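Local structure of cytochrome P450 (Novosphingobium aromaticivorans, 3OFT) at residues H5-I16 with L39-I50. The protein is a haem protein of the cytochrome P450 family, holding protoporphyrin IX with iron within a largely helical fold. Numbering follows the deposited sequence.
Sequences HVPADRVVDFDI and LVWSTANGGHWI
Ser42 OG bridges two backbones: it donates to Phe14 O of the other segment at 2.6 Å and accepts from Ala44 N of its own, an ST turn that leads into the type I' turn Ala44 to Gly47. A chi1 of 172° swings the hydroxyl away from its own amide nitrogen, toward a carbonyl beyond the end of the short strand 11-12. That strand runs parallel to 39-42 at the edge of the mixed sheet, as the first strand of a beta-alpha-beta unit. Trp41 pairs in the parallel pattern with the residues flanking Val11, its N giving to Arg10 O and its O taking Val12 N at 2.9 Å; Thr43 N then binds Val12 O. Val6 CG2 lies over one face of Trp41 and touches Trp49 CZ2, while CG1 packs on Trp41 CB at 3.5 Å; Gly47 and His48 backbone cover the other face of Trp41. Bent at chi2 (-60°), Arg10 points NH1 at a lone pair of Leu39 O, which lies in the guanidinium plane, and the same nitrogen forms a salt bridge with Asp294 OD2. At the far end Asn45 ND2 meets Asp15 OD2 from above the carboxylate plane, and Phe17 N also binds that oxygen. Two strand residues give only a short backbone pairing; Arg10 to Leu39 O and Ser42 to Phe14 O lengthen it at its two ends.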
ATOM      1  N   HIS A   5     -13.653  -0.106 -30.165  1.00 16.06           N
ATOM      2  CA  HIS A   5     -14.667  -0.021 -29.109  1.00 16.55           C
ATOM      3  C   HIS A   5     -14.388   1.168 -28.159  1.00 17.18           C
ATOM      4  O   HIS A   5     -15.060   1.336 -27.179  1.00 18.36           O
ATOM      5  CB  HIS A   5     -14.718  -1.346 -28.304  1.00 16.71           C
ATOM      6  CG  HIS A   5     -13.395  -1.729 -27.724  1.00 15.98           C
ATOM      7  ND1 HIS A   5     -13.179  -1.876 -26.365  1.00 17.00           N
ATOM      8  CD2 HIS A   5     -12.201  -1.936 -28.318  1.00 13.94           C
ATOM      9  CE1 HIS A   5     -11.913  -2.201 -26.157  1.00 13.55           C
ATOM     10  NE2 HIS A   5     -11.294  -2.217 -27.323  1.00 21.45           N
ATOM     11  N   VAL A   6     -13.344   1.949 -28.429  1.00 17.46           N
ATOM     12  CA  VAL A   6     -13.009   3.100 -27.606  1.00 16.31           C
ATOM     13  C   VAL A   6     -13.487   4.365 -28.313  1.00 17.67           C
ATOM     14  O   VAL A   6     -12.914   4.751 -29.341  1.00 17.39           O
ATOM     15  CB  VAL A   6     -11.499   3.195 -27.394  1.00 16.66           C
ATOM     16  CG1 VAL A   6     -11.122   4.506 -26.675  1.00 16.55           C
ATOM     17  CG2 VAL A   6     -10.980   1.934 -26.632  1.00 15.08           C
ATOM     18  N   PRO A   7     -14.519   5.031 -27.756  1.00 18.57           N
ATOM     19  CA  PRO A   7     -14.966   6.290 -28.373  1.00 19.41           C
ATOM     20  C   PRO A   7     -13.875   7.328 -28.336  1.00 20.27           C
ATOM     21  O   PRO A   7     -13.114   7.402 -27.348  1.00 20.38           O
ATOM     22  CB  PRO A   7     -16.145   6.714 -27.509  1.00 19.70           C
ATOM     23  CG  PRO A   7     -16.586   5.489 -26.798  1.00 19.79           C
ATOM     24  CD  PRO A   7     -15.351   4.652 -26.603  1.00 18.24           C
ATOM     25  N   ALA A   8     -13.765   8.108 -29.413  1.00 20.49           N
ATOM     26  CA  ALA A   8     -12.739   9.134 -29.499  1.00 21.81           C
ATOM     27  C   ALA A   8     -12.729  10.054 -28.282  1.00 21.60           C
ATOM     28  O   ALA A   8     -11.656  10.468 -27.835  1.00 21.19           O
ATOM     29  CB  ALA A   8     -12.903   9.984 -30.782  1.00 22.24           C
ATOM     30  N   ASP A   9     -13.914  10.391 -27.781  1.00 22.50           N
ATOM     31  CA  ASP A   9     -14.026  11.342 -26.675  1.00 23.43           C
ATOM     32  C   ASP A   9     -13.530  10.788 -25.317  1.00 22.81           C
ATOM     33  O   ASP A   9     -13.361  11.554 -24.372  1.00 22.34           O
ATOM     34  CB  ASP A   9     -15.452  11.900 -26.561  1.00 24.69           C
ATOM     35  CG  ASP A   9     -16.486  10.862 -26.111  1.00 29.48           C
ATOM     36  OD1 ASP A   9     -17.582  11.292 -25.687  1.00 32.78           O
ATOM     37  OD2 ASP A   9     -16.251   9.630 -26.197  1.00 36.02           O
ATOM     38  N   ARG A  10     -13.293   9.473 -25.251  1.00 21.77           N
ATOM     39  CA  ARG A  10     -12.698   8.818 -24.063  1.00 20.26           C
ATOM     40  C   ARG A  10     -11.160   8.717 -24.094  1.00 19.35           C
ATOM     41  O   ARG A  10     -10.568   8.192 -23.146  1.00 19.08           O
ATOM     42  CB  ARG A  10     -13.273   7.395 -23.889  1.00 19.86           C
ATOM     43  CG  ARG A  10     -14.802   7.259 -23.811  1.00 23.12           C
ATOM     44  CD  ARG A  10     -15.389   8.032 -22.656  1.00 24.59           C
ATOM     45  NE  ARG A  10     -16.835   7.823 -22.477  1.00 25.06           N
ATOM     46  CZ  ARG A  10     -17.417   7.175 -21.462  1.00 24.18           C
ATOM     47  NH1 ARG A  10     -16.697   6.597 -20.504  1.00 21.30           N
ATOM     48  NH2 ARG A  10     -18.749   7.102 -21.408  1.00 17.84           N
ATOM     49  N   VAL A  11     -10.500   9.190 -25.152  1.00 18.47           N
ATOM     50  CA  VAL A  11      -9.041   9.008 -25.291  1.00 18.84           C
ATOM     51  C   VAL A  11      -8.282  10.061 -24.496  1.00 19.07           C
ATOM     52  O   VAL A  11      -8.603  11.240 -24.587  1.00 18.79           O
ATOM     53  CB  VAL A  11      -8.566   9.040 -26.770  1.00 18.69           C
ATOM     54  CG1 VAL A  11      -7.035   8.975 -26.859  1.00 18.36           C
ATOM     55  CG2 VAL A  11      -9.206   7.912 -27.572  1.00 18.74           C
ATOM     56  N   VAL A  12      -7.306   9.626 -23.699  1.00 18.67           N
ATOM     57  CA  VAL A  12      -6.369  10.522 -23.001  1.00 18.14           C
ATOM     58  C   VAL A  12      -4.956   9.998 -23.210  1.00 18.83           C
ATOM     59  O   VAL A  12      -4.774   8.875 -23.626  1.00 17.47           O
ATOM     60  CB  VAL A  12      -6.642  10.637 -21.476  1.00 17.64           C
ATOM     61  CG1 VAL A  12      -8.026  11.188 -21.189  1.00 17.89           C
ATOM     62  CG2 VAL A  12      -6.439   9.275 -20.770  1.00 18.12           C
ATOM     63  N   ASP A  13      -3.946  10.793 -22.895  1.00 19.44           N
ATOM     64  CA  ASP A  13      -2.598  10.259 -22.939  1.00 21.21           C
ATOM     65  C   ASP A  13      -1.961  10.144 -21.538  1.00 20.49           C
ATOM     66  O   ASP A  13      -0.751   9.875 -21.400  1.00 22.34           O
ATOM     67  CB  ASP A  13      -1.753  11.104 -23.883  1.00 22.04           C
ATOM     68  CG  ASP A  13      -1.538  12.501 -23.361  1.00 27.25           C
ATOM     69  OD1 ASP A  13      -0.680  13.229 -23.923  1.00 34.21           O
ATOM     70  OD2 ASP A  13      -2.235  12.886 -22.396  1.00 31.94           O
ATOM     71  N   PHE A  14      -2.774  10.335 -20.508  1.00 19.20           N
ATOM     72  CA  PHE A  14      -2.376  10.146 -19.095  1.00 17.98           C
ATOM     73  C   PHE A  14      -1.410   8.983 -18.833  1.00 17.48           C
ATOM     74  O   PHE A  14      -1.766   7.827 -19.067  1.00 17.42           O
ATOM     75  CB  PHE A  14      -3.642   9.960 -18.249  1.00 18.48           C
ATOM     76  CG  PHE A  14      -3.460  10.248 -16.780  1.00 17.86           C
ATOM     77  CD1 PHE A  14      -3.694  11.538 -16.269  1.00 19.01           C
ATOM     78  CD2 PHE A  14      -3.105   9.228 -15.898  1.00 17.71           C
ATOM     79  CE1 PHE A  14      -3.568  11.799 -14.915  1.00 17.16           C
ATOM     80  CE2 PHE A  14      -2.935   9.491 -14.527  1.00 16.90           C
ATOM     81  CZ  PHE A  14      -3.205  10.789 -14.039  1.00 18.29           C
ATOM     82  N   ASP A  15      -0.199   9.294 -18.338  1.00 16.62           N
ATOM     83  CA  ASP A  15       0.808   8.304 -17.971  1.00 16.54           C
ATOM     84  C   ASP A  15       0.715   8.019 -16.469  1.00 15.54           C
ATOM     85  O   ASP A  15       1.101   8.858 -15.659  1.00 13.12           O
ATOM     86  CB  ASP A  15       2.209   8.835 -18.293  1.00 16.90           C
ATOM     87  CG  ASP A  15       3.327   7.896 -17.858  1.00 20.06           C
ATOM     88  OD1 ASP A  15       4.485   8.315 -18.075  1.00 22.30           O
ATOM     89  OD2 ASP A  15       3.108   6.771 -17.302  1.00 16.41           O
ATOM     90  N   ILE A  16       0.228   6.833 -16.104  1.00 15.14           N
ATOM     91  CA  ILE A  16       0.056   6.487 -14.681  1.00 15.82           C
ATOM     92  C   ILE A  16       1.339   6.477 -13.833  1.00 15.97           C
ATOM     93  O   ILE A  16       1.289   6.653 -12.591  1.00 15.71           O
ATOM     94  CB  ILE A  16      -0.737   5.167 -14.540  1.00 16.00           C
ATOM     95  CG1 ILE A  16       0.080   4.015 -15.151  1.00 17.88           C
ATOM     96  CG2 ILE A  16      -2.138   5.389 -15.146  1.00 15.83           C
ATOM     97  CD1 ILE A  16      -0.711   2.747 -15.515  1.00 22.30           C
ATOM     98  N   LEU A  39     -14.593   6.883 -17.371  1.00 13.37           N
ATOM     99  CA  LEU A  39     -13.777   5.738 -17.839  1.00 13.40           C
ATOM    100  C   LEU A  39     -13.108   6.179 -19.120  1.00 13.26           C
ATOM    101  O   LEU A  39     -13.811   6.506 -20.094  1.00 15.07           O
ATOM    102  CB  LEU A  39     -14.651   4.490 -18.050  1.00 13.78           C
ATOM    103  CG  LEU A  39     -14.059   3.108 -18.315  1.00 14.97           C
ATOM    104  CD1 LEU A  39     -12.935   2.742 -17.341  1.00 13.19           C
ATOM    105  CD2 LEU A  39     -15.183   2.042 -18.226  1.00 15.81           C
ATOM    106  N   VAL A  40     -11.777   6.291 -19.093  1.00 12.65           N
ATOM    107  CA  VAL A  40     -10.982   6.845 -20.212  1.00 11.89           C
ATOM    108  C   VAL A  40     -10.001   5.782 -20.716  1.00 12.62           C
ATOM    109  O   VAL A  40      -9.681   4.822 -19.987  1.00 11.87           O
ATOM    110  CB  VAL A  40     -10.236   8.189 -19.837  1.00 11.65           C
ATOM    111  CG1 VAL A  40     -11.234   9.319 -19.617  1.00 12.41           C
ATOM    112  CG2 VAL A  40      -9.331   8.051 -18.601  1.00 10.71           C
ATOM    113  N   TRP A  41      -9.558   5.910 -21.963  1.00 12.25           N
ATOM    114  CA  TRP A  41      -8.576   4.987 -22.531  1.00 11.95           C
ATOM    115  C   TRP A  41      -7.312   5.764 -22.703  1.00 12.23           C
ATOM    116  O   TRP A  41      -7.301   6.713 -23.470  1.00 12.98           O
ATOM    117  CB  TRP A  41      -9.017   4.509 -23.917  1.00 12.64           C
ATOM    118  CG  TRP A  41      -7.974   3.677 -24.632  1.00 11.11           C
ATOM    119  CD1 TRP A  41      -7.066   4.109 -25.563  1.00 14.91           C
ATOM    120  CD2 TRP A  41      -7.759   2.273 -24.473  1.00 13.76           C
ATOM    121  NE1 TRP A  41      -6.285   3.040 -25.996  1.00 11.65           N
ATOM    122  CE2 TRP A  41      -6.702   1.905 -25.347  1.00 13.99           C
ATOM    123  CE3 TRP A  41      -8.379   1.277 -23.698  1.00 12.24           C
ATOM    124  CZ2 TRP A  41      -6.243   0.595 -25.456  1.00 14.25           C
ATOM    125  CZ3 TRP A  41      -7.918  -0.036 -23.813  1.00 15.21           C
ATOM    126  CH2 TRP A  41      -6.865  -0.360 -24.696  1.00 12.72           C
ATOM    127  N   SER A  42      -6.235   5.383 -22.006  1.00 11.72           N
ATOM    128  CA  SER A  42      -4.969   6.086 -22.181  1.00 12.06           C
ATOM    129  C   SER A  42      -4.196   5.375 -23.268  1.00 13.27           C
ATOM    130  O   SER A  42      -4.166   4.151 -23.310  1.00 12.14           O
ATOM    131  CB  SER A  42      -4.131   6.129 -20.894  1.00 12.03           C
ATOM    132  OG  SER A  42      -2.840   6.651 -21.164  1.00 13.61           O
ATOM    133  N   THR A  43      -3.573   6.162 -24.151  1.00 14.24           N
ATOM    134  CA  THR A  43      -2.682   5.603 -25.162  1.00 15.83           C
ATOM    135  C   THR A  43      -1.277   5.281 -24.632  1.00 16.74           C
ATOM    136  O   THR A  43      -0.533   4.535 -25.287  1.00 16.35           O
ATOM    137  CB  THR A  43      -2.543   6.554 -26.342  1.00 16.51           C
ATOM    138  OG1 THR A  43      -2.166   7.832 -25.841  1.00 15.92           O
ATOM    139  CG2 THR A  43      -3.870   6.682 -27.066  1.00 17.80           C
ATOM    140  N   ALA A  44      -0.922   5.792 -23.439  1.00 15.69           N
ATOM    141  CA  ALA A  44       0.412   5.540 -22.882  1.00 14.88           C
ATOM    142  C   ALA A  44       0.452   4.122 -22.331  1.00 14.31           C
ATOM    143  O   ALA A  44      -0.605   3.468 -22.184  1.00 14.66           O
ATOM    144  CB  ALA A  44       0.763   6.571 -21.787  1.00 15.02           C
ATOM    145  N   ASN A  45       1.666   3.644 -22.073  1.00 14.35           N
ATOM    146  CA  ASN A  45       1.920   2.339 -21.445  1.00 14.62           C
ATOM    147  C   ASN A  45       1.195   1.187 -22.146  1.00 15.55           C
ATOM    148  O   ASN A  45       0.595   0.325 -21.494  1.00 15.52           O
ATOM    149  CB  ASN A  45       1.566   2.397 -19.960  1.00 13.81           C
ATOM    150  CG  ASN A  45       2.447   3.370 -19.213  1.00 15.17           C
ATOM    151  OD1 ASN A  45       3.673   3.221 -19.183  1.00 15.08           O
ATOM    152  ND2 ASN A  45       1.848   4.415 -18.683  1.00 12.56           N
ATOM    153  N   GLY A  46       1.230   1.186 -23.471  1.00 14.99           N
ATOM    154  CA  GLY A  46       0.659   0.065 -24.218  1.00 15.89           C
ATOM    155  C   GLY A  46      -0.839   0.143 -24.507  1.00 15.79           C
ATOM    156  O   GLY A  46      -1.369  -0.706 -25.241  1.00 16.44           O
ATOM    157  N   GLY A  47      -1.522   1.139 -23.936  1.00 14.23           N
ATOM    158  CA  GLY A  47      -2.956   1.298 -24.157  1.00 12.85           C
ATOM    159  C   GLY A  47      -3.786   0.528 -23.135  1.00 12.18           C
ATOM    160  O   GLY A  47      -3.729  -0.714 -23.069  1.00 12.71           O
ATOM    161  N   HIS A  48      -4.566   1.267 -22.349  1.00 11.25           N
ATOM    162  CA  HIS A  48      -5.334   0.662 -21.240  1.00 10.71           C
ATOM    163  C   HIS A  48      -6.427   1.613 -20.730  1.00  9.53           C
ATOM    164  O   HIS A  48      -6.292   2.842 -20.842  1.00  9.48           O
ATOM    165  CB  HIS A  48      -4.378   0.239 -20.101  1.00  9.76           C
ATOM    166  CG  HIS A  48      -3.805   1.386 -19.328  1.00 10.84           C
ATOM    167  ND1 HIS A  48      -2.554   1.916 -19.581  1.00 13.12           N
ATOM    168  CD2 HIS A  48      -4.308   2.086 -18.290  1.00  7.26           C
ATOM    169  CE1 HIS A  48      -2.320   2.907 -18.728  1.00  9.11           C
ATOM    170  NE2 HIS A  48      -3.385   3.053 -17.964  1.00  9.85           N
ATOM    171  N   TRP A  49      -7.469   1.053 -20.124  1.00  8.38           N
ATOM    172  CA  TRP A  49      -8.478   1.867 -19.494  1.00  9.41           C
ATOM    173  C   TRP A  49      -8.008   2.415 -18.161  1.00 10.38           C
ATOM    174  O   TRP A  49      -7.164   1.813 -17.479  1.00 11.15           O
ATOM    175  CB  TRP A  49      -9.778   1.087 -19.257  1.00  9.27           C
ATOM    176  CG  TRP A  49     -10.470   0.528 -20.504  1.00 10.24           C
ATOM    177  CD1 TRP A  49     -10.379  -0.756 -20.992  1.00 11.52           C
ATOM    178  CD2 TRP A  49     -11.369   1.228 -21.372  1.00 11.55           C
ATOM    179  NE1 TRP A  49     -11.170  -0.877 -22.120  1.00 10.16           N
ATOM    180  CE2 TRP A  49     -11.772   0.325 -22.377  1.00 12.16           C
ATOM    181  CE3 TRP A  49     -11.855   2.543 -21.410  1.00 13.11           C
ATOM    182  CZ2 TRP A  49     -12.694   0.680 -23.382  1.00 14.93           C
ATOM    183  CZ3 TRP A  49     -12.751   2.908 -22.432  1.00 14.64           C
ATOM    184  CH2 TRP A  49     -13.147   1.974 -23.410  1.00 12.46           C
ATOM    185  N   ILE A  50      -8.567   3.557 -17.789  1.00  9.19           N
ATOM    186  CA  ILE A  50      -8.388   4.098 -16.439  1.00 10.94           C
ATOM    187  C   ILE A  50      -9.776   4.442 -15.874  1.00 11.29           C
ATOM    188  O   ILE A  50     -10.561   5.196 -16.511  1.00 11.53           O
ATOM    189  CB  ILE A  50      -7.506   5.378 -16.377  1.00 10.73           C
ATOM    190  CG1 ILE A  50      -6.088   5.150 -16.913  1.00 10.46           C
ATOM    191  CG2 ILE A  50      -7.491   5.910 -14.935  1.00 11.34           C
ATOM    192  CD1 ILE A  50      -5.248   6.460 -17.200  1.00  8.87           C
TER